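PDB 5JLD: arginyl-tRNA synthetase, putative from Plasmodium falciparum, which probably catalyses the ATP-dependent joining of L-arginine to tRNA(Arg), releasing AMP and diphosphate, as a class I aminoacyl-tRNA synthetase. Local coordinates for residues 445-450 / 466-471; 477-482 / 580-585; 183-188 / 249-254. All coordinates share one frame; numbering follows the deposited sequence.

Contact 1. Residues 445-450 / 466-471; sequences VSAIKY and DNMLNV
Met468 lays its flexible thioether alongside Ile448, the two side chains pointing the same way, and this is one tightly packed spot of the contact. Met468 SD lies 3.6 Å from Ile448 CG1, with Met468 CE almost as close to the same carbon. The reach comes from a chi1 of 78°, which sets CG between the backbone N and the carbonyl carbon, and from a chain that runs extended from there. The second tight spot is smaller: the CB of Ala447 meets CD2 of Leu469 at 3.6 Å. A methyl suits this place, since the helix backbones come within 6.1 Å at the CA atoms of Ala447 and Met468.

Beside this apolar seam the backbones are joined less directly. One water donates to Ala447 O at 2.7 Å and to Met468 O at 2.8 Å, using both its protons, which is what two facing acceptors need. The solvent side of the second segment carries Asp466, Asn467 and Asn470, none of which meets the facing helix. Helix 401-420 also touches Ile448 and Leu469. An alanine at the closest approach, flanked by longer apolar side chains, is a familiar form of close helix-helix packing, here between helices 436-453 and 465-469.

Contact 2. Residues 477-482 / 580-585; sequences IYIIYG and LCMELL
Ile479 and Ile480, neighbours on helix 476-492, both rest on a single residue of helix 564-584, Met582. Followed in order, the first segment begins with Ile477, a buried residue turned to Ala447 of helix 436-453, and Tyr478, whose hydroxyl is hydrogen-bonded to Thr546 OG1.

Ile479 comes next and starts out toward the partner helix. Its CG2 does the touching, 4.0 Å from Met582 CG, while its longer branch leads off; the two side chains pass in opposite directions. A beta-branched residue works well here: CG2 serves helix 564-584, and the side chain also touches Met542 of helix 536-556. These helices belong to the DALR anticodon-binding domain, an all-helical bundle, and the contact brings an early helix of that bundle against its last, nearly a hundred residues on.

At Ile480 the packing is closer. Met582 CE lies 3.5 Å from Ile480 CG1 and 4.0 Å from Ile480 CA, and the two side chains cross at about a right angle. The methionine gets there by turning at its sulfur: chi3 of 80° swings CE out of line with the rest of the chain, a bend that an unbranched thioether makes readily.

Tyr481, one step further, carries its ring off to another neighbour and hydrogen-bonds through OH to Arg419 NH2.

Contact 3. Residues 183-188 / 249-254; sequences TQFGMI and NKLCES
Within the class I catalytic domain, a long and mostly helical connection links strand 171-176 to strand 271-272, neighbours in the parallel sheet, and here two of its helices meet: Phe185 and Ile188 of helix 185-194 pack on Leu251 and Cys252 of helix 242-265. Leu251 is the centre of the contact. A single methyl, its CD2, serves both partners, lying 3.7 Å from Ile188 CG2 and 4.0 Å from Phe185 CD1. Phe185 and Ile188 are three residues apart, close to one helical turn, and therefore offer their side chains on the same side of the helix. Leu251 slides past each of them in the opposite direction. A leucine is apt here because its branched end carries a methyl out far enough to meet two partners at once.

Next to it, Cys252 SG approaches the aromatic ring. It lies 4.2 Å from Phe185 CE1 and 5.2 Å from the ring centroid, 60° off the normal, so the sulfur looks at the ring obliquely. This is a cysteine sulfur-aromatic contact, to which a polarisable sulfur and a small side chain are both well suited. Phe185 CG stands beside its own backbone N, with chi1 at -76°, and from there the ring reaches across to the other helix although its first bond does not aim at it.

Trp248, one turn back from Cys252, adds an edge-to-face ring contact to Phe185. Phe185 also touches Ile143, and Ile188 touches Ala144, both on the loop between strand 133-137 and helix 149-167, just ahead of an HVGH sequence that probably corresponds to the HIGH signature of class I enzymes. Two helices packed by apolar side chains within the connection between adjacent parallel strands fit the elaborated crossovers of the Rossmann-type catalytic fold of class I synthetases.

How the contacts relate
Contact 3 closes first along the chain, then contact 1, then contact 2, so the three follow one another in series. Contacts 1 and 2 form one neighbourhood: their centres are 11 Å apart, helices 465-469 and 476-492 are consecutive, and Ser446 CB packs 3.6 Å from Ile480 CD1. That touch sets helix 436-453 against helix 476-492, which contact 2 ties to helix 564-584 of the DALR anticodon-binding domain. Contact 3 stands apart, its centre 36 Å from that of contact 1 and 40 Å from that of contact 2, within the catalytic domain. Two helix clusters are therefore packed independently: one within the catalytic fold, and one of helices that runs into the anticodon-binding region.

Contact 1. Residues 445-450 / 466-471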
ATOM      1  N   VAL A 445      11.841  -1.464 -13.657  1.00 52.97           N
ATOM      2  CA  VAL A 445      10.609  -1.824 -12.959  1.00 53.71           C
ATOM      3  C   VAL A 445      10.594  -1.250 -11.544  1.00 52.24           C
ATOM      4  O   VAL A 445       9.619  -0.606 -11.115  1.00 55.36           O
ATOM      5  CB  VAL A 445      10.441  -3.354 -12.929  1.00 51.26           C
ATOM      6  CG1 VAL A 445       9.318  -3.760 -11.990  1.00 50.99           C
ATOM      7  CG2 VAL A 445      10.192  -3.874 -14.349  1.00 49.15           C
ATOM      8  N   SER A 446      11.700  -1.459 -10.838  1.00 54.92           N
ATOM      9  CA  SER A 446      11.872  -0.909  -9.489  1.00 52.15           C
ATOM     10  C   SER A 446      11.723   0.613  -9.470  1.00 46.98           C
ATOM     11  O   SER A 446      11.068   1.174  -8.578  1.00 42.33           O
ATOM     12  CB  SER A 446      13.235  -1.308  -8.927  1.00 53.55           C
ATOM     13  OG  SER A 446      13.258  -2.677  -8.566  1.00 52.64           O
ATOM     14  N   ALA A 447      12.313   1.261 -10.472  1.00 51.51           N
ATOM     15  CA  ALA A 447      12.282   2.712 -10.604  1.00 52.80           C
ATOM     16  C   ALA A 447      10.865   3.225 -10.800  1.00 48.19           C
ATOM     17  O   ALA A 447      10.439   4.160 -10.124  1.00 54.82           O
ATOM     18  CB  ALA A 447      13.176   3.163 -11.765  1.00 48.74           C
ATOM     19  N   ILE A 448      10.147   2.620 -11.737  1.00 47.87           N
ATOM     20  CA  ILE A 448       8.739   2.938 -11.976  1.00 45.63           C
ATOM     21  C   ILE A 448       7.922   2.809 -10.695  1.00 44.70           C
ATOM     22  O   ILE A 448       7.140   3.725 -10.328  1.00 49.28           O
ATOM     23  CB  ILE A 448       8.130   2.010 -13.076  1.00 52.26           C
ATOM     24  CG1 ILE A 448       8.677   2.374 -14.461  1.00 55.99           C
ATOM     25  CG2 ILE A 448       6.604   2.064 -13.068  1.00 52.82           C
ATOM     26  CD1 ILE A 448       8.066   1.559 -15.606  1.00 50.41           C
ATOM     27  N   LYS A 449       8.102   1.677 -10.009  1.00 45.88           N
ATOM     28  CA  LYS A 449       7.311   1.425  -8.799  1.00 43.96           C
ATOM     29  C   LYS A 449       7.580   2.472  -7.732  1.00 48.41           C
ATOM     30  O   LYS A 449       6.629   3.018  -7.155  1.00 47.73           O
ATOM     31  CB  LYS A 449       7.571   0.019  -8.238  1.00 43.58           C
ATOM     32  CG  LYS A 449       7.033  -1.110  -9.131  1.00 47.87           C
ATOM     33  CD  LYS A 449       7.096  -2.446  -8.424  1.00 51.62           C
ATOM     34  CE  LYS A 449       6.692  -3.616  -9.331  1.00 46.48           C
ATOM     35  NZ  LYS A 449       6.665  -4.877  -8.518  1.00 44.16           N
ATOM     36  N   TYR A 450       8.863   2.749  -7.466  1.00 49.05           N
ATOM     37  CA  TYR A 450       9.215   3.753  -6.453  1.00 48.61           C
ATOM     38  C   TYR A 450       8.706   5.137  -6.817  1.00 40.89           C
ATOM     39  O   TYR A 450       8.128   5.827  -5.976  1.00 41.69           O
ATOM     40  CB  TYR A 450      10.733   3.852  -6.224  1.00 47.83           C
ATOM     41  CG  TYR A 450      11.060   4.870  -5.150  1.00 51.78           C
ATOM     42  CD1 TYR A 450      10.913   4.549  -3.801  1.00 50.93           C
ATOM     43  CD2 TYR A 450      11.495   6.154  -5.479  1.00 55.22           C
ATOM     44  CE1 TYR A 450      11.192   5.464  -2.810  1.00 50.49           C
ATOM     45  CE2 TYR A 450      11.782   7.087  -4.491  1.00 57.00           C
ATOM     46  CZ  TYR A 450      11.633   6.733  -3.157  1.00 54.81           C
ATOM     47  OH  TYR A 450      11.906   7.643  -2.164  1.00 46.70           O
ATOM     48  N   ASP A 466      13.413  10.490 -17.367  1.00 66.83           N
ATOM     49  CA  ASP A 466      14.557  11.270 -16.898  1.00 80.43           C
ATOM     50  C   ASP A 466      14.508  11.443 -15.377  1.00 78.38           C
ATOM     51  O   ASP A 466      15.471  11.143 -14.669  1.00 80.14           O
ATOM     52  CB  ASP A 466      14.597  12.634 -17.586  1.00 91.24           C
ATOM     53  CG  ASP A 466      15.051  12.547 -19.035  1.00100.05           C
ATOM     54  OD1 ASP A 466      15.575  11.487 -19.441  1.00103.23           O
ATOM     55  OD2 ASP A 466      14.876  13.543 -19.767  1.00101.77           O
ATOM     56  N   ASN A 467      13.366  11.910 -14.887  1.00 72.96           N
ATOM     57  CA  ASN A 467      13.154  12.109 -13.468  1.00 73.73           C
ATOM     58  C   ASN A 467      13.246  10.813 -12.672  1.00 79.48           C
ATOM     59  O   ASN A 467      13.818  10.795 -11.582  1.00 82.43           O
ATOM     60  CB  ASN A 467      11.792  12.762 -13.227  1.00 74.70           C
ATOM     61  CG  ASN A 467      11.718  14.169 -13.781  1.00 79.01           C
ATOM     62  OD1 ASN A 467      12.742  14.816 -14.000  1.00 74.44           O
ATOM     63  ND2 ASN A 467      10.502  14.648 -14.019  1.00 83.99           N
ATOM     64  N   MET A 468      12.691   9.725 -13.206  1.00 69.09           N
ATOM     65  CA  MET A 468      12.617   8.511 -12.405  1.00 66.30           C
ATOM     66  C   MET A 468      13.911   7.694 -12.443  1.00 60.57           C
ATOM     67  O   MET A 468      14.183   6.923 -11.531  1.00 54.87           O
ATOM     68  CB  MET A 468      11.434   7.642 -12.838  1.00 64.06           C
ATOM     69  CG  MET A 468      11.654   6.845 -14.105  1.00 65.88           C
ATOM     70  SD  MET A 468      10.413   5.552 -14.274  1.00 81.85           S
ATOM     71  CE  MET A 468      10.668   5.070 -15.984  1.00103.05           C
ATOM     72  N   LEU A 469      14.729   7.870 -13.471  1.00 62.30           N
ATOM     73  CA  LEU A 469      15.940   7.063 -13.571  1.00 60.51           C
ATOM     74  C   LEU A 469      17.202   7.795 -13.090  1.00 64.45           C
ATOM     75  O   LEU A 469      18.300   7.249 -13.148  1.00 61.45           O
ATOM     76  CB  LEU A 469      16.114   6.567 -15.011  1.00 53.76           C
ATOM     77  CG  LEU A 469      14.996   5.621 -15.466  1.00 51.11           C
ATOM     78  CD1 LEU A 469      15.077   5.308 -16.959  1.00 55.52           C
ATOM     79  CD2 LEU A 469      15.023   4.331 -14.666  1.00 53.99           C
ATOM     80  N   ASN A 470      17.027   9.013 -12.581  1.00 66.50           N
ATOM     81  CA  ASN A 470      18.137   9.834 -12.106  1.00 64.28           C
ATOM     82  C   ASN A 470      18.815   9.235 -10.870  1.00 63.49           C
ATOM     83  O   ASN A 470      18.268   9.265  -9.761  1.00 57.40           O
ATOM     84  CB  ASN A 470      17.640  11.251 -11.807  1.00 67.28           C
ATOM     85  CG  ASN A 470      18.767  12.231 -11.521  1.00 74.71           C
ATOM     86  OD1 ASN A 470      19.924  11.849 -11.326  1.00 71.19           O
ATOM     87  ND2 ASN A 470      18.425  13.511 -11.488  1.00 78.61           N
ATOM     88  N   VAL A 471      20.017   8.703 -11.066  1.00 65.57           N
ATOM     89  CA  VAL A 471      20.755   8.062  -9.982  1.00 69.50           C
ATOM     90  C   VAL A 471      21.037   9.060  -8.841  1.00 66.47           C
ATOM     91  O   VAL A 471      21.298   8.659  -7.710  1.00 60.29           O
ATOM     92  CB  VAL A 471      22.091   7.445 -10.500  1.00 66.46           C
ATOM     93  CG1 VAL A 471      23.150   8.525 -10.710  1.00 61.98           C
ATOM     94  CG2 VAL A 471      22.601   6.380  -9.548  1.00 67.86           C
TER
HETATM   95  O   HOH W   1      12.216   6.132  -9.692  1.00 46.20           O

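Contact 2. Residues 477-482 / 580-585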
ATOM      1  N   ILE A 477      16.276   4.079  -8.362  1.00 45.93           N
ATOM      2  CA  ILE A 477      17.663   3.828  -8.737  1.00 51.14           C
ATOM      3  C   ILE A 477      18.635   4.233  -7.613  1.00 57.14           C
ATOM      4  O   ILE A 477      19.559   3.490  -7.261  1.00 58.77           O
ATOM      5  CB  ILE A 477      18.026   4.602 -10.024  1.00 57.38           C
ATOM      6  CG1 ILE A 477      17.056   4.249 -11.164  1.00 62.18           C
ATOM      7  CG2 ILE A 477      19.492   4.395 -10.397  1.00 56.08           C
ATOM      8  CD1 ILE A 477      16.949   2.751 -11.468  1.00 61.54           C
ATOM      9  N   TYR A 478      18.406   5.419  -7.059  1.00 52.67           N
ATOM     10  CA  TYR A 478      19.170   5.912  -5.924  1.00 52.71           C
ATOM     11  C   TYR A 478      19.085   4.937  -4.751  1.00 53.75           C
ATOM     12  O   TYR A 478      20.106   4.556  -4.165  1.00 49.23           O
ATOM     13  CB  TYR A 478      18.656   7.290  -5.513  1.00 54.57           C
ATOM     14  CG  TYR A 478      19.019   7.701  -4.103  1.00 56.60           C
ATOM     15  CD1 TYR A 478      20.266   8.248  -3.811  1.00 62.79           C
ATOM     16  CD2 TYR A 478      18.102   7.566  -3.071  1.00 54.30           C
ATOM     17  CE1 TYR A 478      20.595   8.634  -2.517  1.00 66.11           C
ATOM     18  CE2 TYR A 478      18.414   7.945  -1.786  1.00 60.93           C
ATOM     19  CZ  TYR A 478      19.661   8.479  -1.510  1.00 65.37           C
ATOM     20  OH  TYR A 478      19.954   8.852  -0.221  1.00 65.15           O
ATOM     21  N   ILE A 479      17.863   4.526  -4.423  1.00 46.62           N
ATOM     22  CA  ILE A 479      17.636   3.639  -3.291  1.00 47.26           C
ATOM     23  C   ILE A 479      18.413   2.342  -3.507  1.00 51.09           C
ATOM     24  O   ILE A 479      19.102   1.828  -2.605  1.00 51.32           O
ATOM     25  CB  ILE A 479      16.148   3.323  -3.112  1.00 44.27           C
ATOM     26  CG1 ILE A 479      15.325   4.612  -2.992  1.00 42.81           C
ATOM     27  CG2 ILE A 479      15.938   2.407  -1.894  1.00 47.36           C
ATOM     28  CD1 ILE A 479      15.438   5.318  -1.656  1.00 40.14           C
ATOM     29  N   ILE A 480      18.327   1.849  -4.736  1.00 42.51           N
ATOM     30  CA  ILE A 480      18.974   0.602  -5.098  1.00 50.70           C
ATOM     31  C   ILE A 480      20.484   0.707  -4.933  1.00 53.13           C
ATOM     32  O   ILE A 480      21.120  -0.185  -4.348  1.00 56.22           O
ATOM     33  CB  ILE A 480      18.587   0.201  -6.531  1.00 50.81           C
ATOM     34  CG1 ILE A 480      17.109  -0.213  -6.551  1.00 50.34           C
ATOM     35  CG2 ILE A 480      19.443  -0.948  -7.043  1.00 55.93           C
ATOM     36  CD1 ILE A 480      16.558  -0.401  -7.927  1.00 57.67           C
ATOM     37  N   TYR A 481      21.064   1.809  -5.400  1.00 51.64           N
ATOM     38  CA  TYR A 481      22.511   1.945  -5.286  1.00 58.25           C
ATOM     39  C   TYR A 481      22.944   2.126  -3.838  1.00 56.17           C
ATOM     40  O   TYR A 481      24.022   1.668  -3.452  1.00 63.92           O
ATOM     41  CB  TYR A 481      23.021   3.087  -6.168  1.00 62.14           C
ATOM     42  CG  TYR A 481      23.328   2.575  -7.550  1.00 61.29           C
ATOM     43  CD1 TYR A 481      22.318   2.426  -8.486  1.00 63.06           C
ATOM     44  CD2 TYR A 481      24.614   2.180  -7.900  1.00 63.64           C
ATOM     45  CE1 TYR A 481      22.580   1.926  -9.748  1.00 69.87           C
ATOM     46  CE2 TYR A 481      24.893   1.686  -9.164  1.00 70.63           C
ATOM     47  CZ  TYR A 481      23.866   1.562 -10.087  1.00 76.18           C
ATOM     48  OH  TYR A 481      24.110   1.069 -11.348  1.00 81.57           O
ATOM     49  N   GLY A 482      22.092   2.752  -3.032  1.00 54.93           N
ATOM     50  CA  GLY A 482      22.351   2.843  -1.605  1.00 61.85           C
ATOM     51  C   GLY A 482      22.462   1.454  -1.010  1.00 63.21           C
ATOM     52  O   GLY A 482      23.411   1.126  -0.264  1.00 59.91           O
ATOM     53  N   LEU A 580      13.919  -5.144   3.208  1.00 42.08           N
ATOM     54  CA  LEU A 580      12.505  -5.353   3.508  1.00 45.44           C
ATOM     55  C   LEU A 580      11.632  -4.211   2.965  1.00 49.27           C
ATOM     56  O   LEU A 580      10.618  -4.463   2.310  1.00 44.28           O
ATOM     57  CB  LEU A 580      12.294  -5.528   5.017  1.00 36.96           C
ATOM     58  CG  LEU A 580      10.854  -5.659   5.499  1.00 37.55           C
ATOM     59  CD1 LEU A 580      10.168  -6.804   4.747  1.00 39.70           C
ATOM     60  CD2 LEU A 580      10.828  -5.935   6.991  1.00 42.04           C
ATOM     61  N   CYS A 581      12.037  -2.967   3.218  1.00 48.08           N
ATOM     62  CA  CYS A 581      11.297  -1.796   2.734  1.00 43.42           C
ATOM     63  C   CYS A 581      11.160  -1.808   1.213  1.00 42.63           C
ATOM     64  O   CYS A 581      10.101  -1.470   0.673  1.00 42.51           O
ATOM     65  CB  CYS A 581      11.987  -0.492   3.156  1.00 46.45           C
ATOM     66  SG  CYS A 581      11.769   0.024   4.895  1.00 43.93           S
ATOM     67  N   MET A 582      12.253  -2.167   0.539  1.00 37.46           N
ATOM     68  CA  MET A 582      12.298  -2.190  -0.903  1.00 48.91           C
ATOM     69  C   MET A 582      11.290  -3.211  -1.427  1.00 46.51           C
ATOM     70  O   MET A 582      10.495  -2.900  -2.308  1.00 45.17           O
ATOM     71  CB  MET A 582      13.709  -2.521  -1.398  1.00 49.41           C
ATOM     72  CG  MET A 582      14.660  -1.346  -1.400  1.00 53.21           C
ATOM     73  SD  MET A 582      16.343  -1.833  -1.840  1.00 58.22           S
ATOM     74  CE  MET A 582      16.235  -1.927  -3.609  1.00 52.39           C
ATOM     75  N   GLU A 583      11.326  -4.406  -0.838  1.00 42.83           N
ATOM     76  CA  GLU A 583      10.424  -5.491  -1.204  1.00 44.66           C
ATOM     77  C   GLU A 583       8.959  -5.152  -0.947  1.00 46.66           C
ATOM     78  O   GLU A 583       8.101  -5.466  -1.762  1.00 43.12           O
ATOM     79  CB  GLU A 583      10.798  -6.759  -0.443  1.00 44.63           C
ATOM     80  CG  GLU A 583      12.099  -7.370  -0.922  1.00 52.47           C
ATOM     81  CD  GLU A 583      12.583  -8.468  -0.004  1.00 62.06           C
ATOM     82  OE1 GLU A 583      12.060  -8.565   1.131  1.00 61.83           O
ATOM     83  OE2 GLU A 583      13.491  -9.227  -0.415  1.00 66.72           O
ATOM     84  N   LEU A 584       8.672  -4.507   0.175  1.00 41.18           N
ATOM     85  CA  LEU A 584       7.299  -4.141   0.491  1.00 39.69           C
ATOM     86  C   LEU A 584       6.742  -3.180  -0.560  1.00 45.42           C
ATOM     87  O   LEU A 584       5.530  -3.130  -0.791  1.00 51.18           O
ATOM     88  CB  LEU A 584       7.204  -3.510   1.884  1.00 34.19           C
ATOM     89  CG  LEU A 584       7.414  -4.415   3.105  1.00 44.86           C
ATOM     90  CD1 LEU A 584       7.413  -3.594   4.383  1.00 34.52           C
ATOM     91  CD2 LEU A 584       6.384  -5.547   3.200  1.00 43.73           C
ATOM     92  N   LEU A 585       7.627  -2.434  -1.209  1.00 47.93           N
ATOM     93  CA  LEU A 585       7.213  -1.461  -2.218  1.00 46.71           C
ATOM     94  C   LEU A 585       7.258  -2.072  -3.617  1.00 49.20           C
ATOM     95  O   LEU A 585       6.998  -1.391  -4.608  1.00 50.14           O
ATOM     96  CB  LEU A 585       8.107  -0.215  -2.144  1.00 44.57           C
ATOM     97  CG  LEU A 585       7.902   0.664  -0.900  1.00 47.29           C
ATOM     98  CD1 LEU A 585       9.038   1.648  -0.765  1.00 48.49           C
ATOM     99  CD2 LEU A 585       6.573   1.414  -0.970  1.00 47.27           C
TER

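Contact 3. Residues 183-188 / 249-254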
ATOM      1  N   THR A 183     -20.267  -4.355 -22.436  1.00 88.56           N
ATOM      2  CA  THR A 183     -21.095  -4.030 -23.591  1.00 93.27           C
ATOM      3  C   THR A 183     -20.663  -4.811 -24.819  1.00 91.24           C
ATOM      4  O   THR A 183     -21.431  -5.588 -25.391  1.00 87.78           O
ATOM      5  CB  THR A 183     -21.023  -2.523 -23.923  1.00 93.77           C
ATOM      6  OG1 THR A 183     -21.626  -1.763 -22.869  1.00 92.84           O
ATOM      7  CG2 THR A 183     -21.745  -2.228 -25.227  1.00 96.38           C
ATOM      8  N   GLN A 184     -19.398  -4.615 -25.169  1.00 91.10           N
ATOM      9  CA  GLN A 184     -18.826  -5.002 -26.449  1.00 98.71           C
ATOM     10  C   GLN A 184     -19.041  -6.438 -26.928  1.00 93.79           C
ATOM     11  O   GLN A 184     -19.113  -6.672 -28.136  1.00 92.76           O
ATOM     12  CB  GLN A 184     -17.321  -4.737 -26.412  1.00106.95           C
ATOM     13  CG  GLN A 184     -16.748  -4.429 -27.774  1.00115.62           C
ATOM     14  CD  GLN A 184     -15.562  -3.497 -27.717  1.00117.84           C
ATOM     15  OE1 GLN A 184     -15.257  -2.913 -26.677  1.00117.31           O
ATOM     16  NE2 GLN A 184     -14.898  -3.331 -28.848  1.00118.88           N
ATOM     17  N   PHE A 185     -19.134  -7.394 -26.007  1.00 83.63           N
ATOM     18  CA  PHE A 185     -19.042  -8.805 -26.385  1.00 76.28           C
ATOM     19  C   PHE A 185     -20.045  -9.221 -27.467  1.00 75.03           C
ATOM     20  O   PHE A 185     -19.817 -10.186 -28.197  1.00 71.64           O
ATOM     21  CB  PHE A 185     -19.184  -9.689 -25.141  1.00 72.21           C
ATOM     22  CG  PHE A 185     -17.951  -9.710 -24.286  1.00 69.74           C
ATOM     23  CD1 PHE A 185     -16.917 -10.594 -24.562  1.00 69.98           C
ATOM     24  CD2 PHE A 185     -17.811  -8.832 -23.218  1.00 70.64           C
ATOM     25  CE1 PHE A 185     -15.767 -10.602 -23.792  1.00 68.65           C
ATOM     26  CE2 PHE A 185     -16.665  -8.837 -22.439  1.00 62.41           C
ATOM     27  CZ  PHE A 185     -15.644  -9.729 -22.721  1.00 63.16           C
ATOM     28  N   GLY A 186     -21.134  -8.473 -27.601  1.00 76.70           N
ATOM     29  CA  GLY A 186     -22.042  -8.666 -28.721  1.00 77.92           C
ATOM     30  C   GLY A 186     -21.358  -8.390 -30.051  1.00 81.41           C
ATOM     31  O   GLY A 186     -21.122  -9.318 -30.839  1.00 83.03           O
ATOM     32  N   MET A 187     -21.030  -7.116 -30.283  1.00 87.30           N
ATOM     33  CA  MET A 187     -20.348  -6.662 -31.500  1.00 93.59           C
ATOM     34  C   MET A 187     -19.271  -7.639 -31.948  1.00 95.97           C
ATOM     35  O   MET A 187     -19.337  -8.199 -33.045  1.00101.48           O
ATOM     36  CB  MET A 187     -19.690  -5.290 -31.290  1.00 88.75           C
ATOM     37  CG  MET A 187     -20.442  -4.303 -30.415  1.00 80.75           C
ATOM     38  SD  MET A 187     -19.425  -2.843 -30.095  1.00131.26           S
ATOM     39  CE  MET A 187     -20.487  -1.909 -28.998  1.00 95.24           C
ATOM     40  N   ILE A 188     -18.290  -7.842 -31.071  1.00 90.04           N
ATOM     41  CA  ILE A 188     -17.152  -8.693 -31.367  1.00 87.22           C
ATOM     42  C   ILE A 188     -17.656 -10.069 -31.764  1.00 88.43           C
ATOM     43  O   ILE A 188     -17.328 -10.557 -32.849  1.00 99.42           O
ATOM     44  CB  ILE A 188     -16.168  -8.795 -30.163  1.00 73.88           C
ATOM     45  CG1 ILE A 188     -15.851  -7.409 -29.612  1.00 68.28           C
ATOM     46  CG2 ILE A 188     -14.875  -9.475 -30.578  1.00 70.18           C
ATOM     47  CD1 ILE A 188     -14.942  -7.434 -28.378  1.00 73.14           C
ATOM     48  N   ASN A 249     -15.346 -16.944 -24.051  1.00 58.96           N
ATOM     49  CA  ASN A 249     -14.295 -17.583 -23.282  1.00 61.57           C
ATOM     50  C   ASN A 249     -12.941 -17.483 -23.992  1.00 59.85           C
ATOM     51  O   ASN A 249     -11.907 -17.252 -23.344  1.00 56.68           O
ATOM     52  CB  ASN A 249     -14.663 -19.037 -23.002  1.00 71.41           C
ATOM     53  CG  ASN A 249     -14.021 -19.562 -21.748  1.00 85.81           C
ATOM     54  OD1 ASN A 249     -12.984 -20.223 -21.798  1.00 97.73           O
ATOM     55  ND2 ASN A 249     -14.617 -19.248 -20.602  1.00 84.96           N
ATOM     56  N   LYS A 250     -12.955 -17.616 -25.320  1.00 60.07           N
ATOM     57  CA  LYS A 250     -11.739 -17.413 -26.119  1.00 64.87           C
ATOM     58  C   LYS A 250     -11.172 -15.988 -26.013  1.00 64.25           C
ATOM     59  O   LYS A 250      -9.949 -15.788 -25.897  1.00 70.95           O
ATOM     60  CB  LYS A 250     -12.010 -17.741 -27.599  1.00 77.81           C
ATOM     61  CG  LYS A 250     -12.193 -19.218 -27.906  1.00 82.32           C
ATOM     62  CD  LYS A 250     -11.038 -20.045 -27.357  1.00 88.10           C
ATOM     63  CE  LYS A 250     -11.447 -21.502 -27.174  1.00 92.92           C
ATOM     64  NZ  LYS A 250     -12.597 -21.632 -26.226  1.00 94.65           N
ATOM     65  N   LEU A 251     -12.065 -15.003 -26.061  1.00 54.73           N
ATOM     66  CA  LEU A 251     -11.677 -13.590 -25.945  1.00 64.60           C
ATOM     67  C   LEU A 251     -11.042 -13.286 -24.581  1.00 62.91           C
ATOM     68  O   LEU A 251      -9.954 -12.692 -24.487  1.00 69.18           O
ATOM     69  CB  LEU A 251     -12.897 -12.686 -26.163  1.00 66.29           C
ATOM     70  CG  LEU A 251     -13.291 -12.293 -27.599  1.00 74.42           C
ATOM     71  CD1 LEU A 251     -13.156 -13.458 -28.559  1.00 72.55           C
ATOM     72  CD2 LEU A 251     -14.725 -11.772 -27.633  1.00 69.58           C
ATOM     73  N   CYS A 252     -11.748 -13.697 -23.532  1.00 51.28           N
ATOM     74  CA  CYS A 252     -11.281 -13.539 -22.175  1.00 49.70           C
ATOM     75  C   CYS A 252      -9.923 -14.201 -22.023  1.00 56.47           C
ATOM     76  O   CYS A 252      -9.004 -13.611 -21.464  1.00 52.86           O
ATOM     77  CB  CYS A 252     -12.289 -14.124 -21.192  1.00 48.68           C
ATOM     78  SG  CYS A 252     -13.842 -13.201 -21.126  1.00 55.45           S
ATOM     79  N   GLU A 253      -9.774 -15.408 -22.556  1.00 62.52           N
ATOM     80  CA  GLU A 253      -8.499 -16.101 -22.405  1.00 67.83           C
ATOM     81  C   GLU A 253      -7.361 -15.340 -23.080  1.00 64.72           C
ATOM     82  O   GLU A 253      -6.293 -15.133 -22.473  1.00 61.23           O
ATOM     83  CB  GLU A 253      -8.594 -17.520 -22.950  1.00 75.12           C
ATOM     84  CG  GLU A 253      -9.328 -18.449 -22.005  1.00 83.20           C
ATOM     85  CD  GLU A 253      -9.612 -19.803 -22.610  1.00 88.12           C
ATOM     86  OE1 GLU A 253      -9.354 -19.988 -23.819  1.00 89.67           O
ATOM     87  OE2 GLU A 253     -10.092 -20.683 -21.866  1.00 88.93           O
ATOM     88  N   SER A 254      -7.601 -14.897 -24.315  1.00 60.59           N
ATOM     89  CA  SER A 254      -6.589 -14.112 -25.035  1.00 64.60           C
ATOM     90  C   SER A 254      -6.156 -12.833 -24.290  1.00 59.20           C
ATOM     91  O   SER A 254      -4.933 -12.578 -24.058  1.00 64.85           O
ATOM     92  CB  SER A 254      -7.113 -13.745 -26.429  1.00 65.83           C
ATOM     93  OG  SER A 254      -6.581 -12.504 -26.862  1.00 71.88           O
TER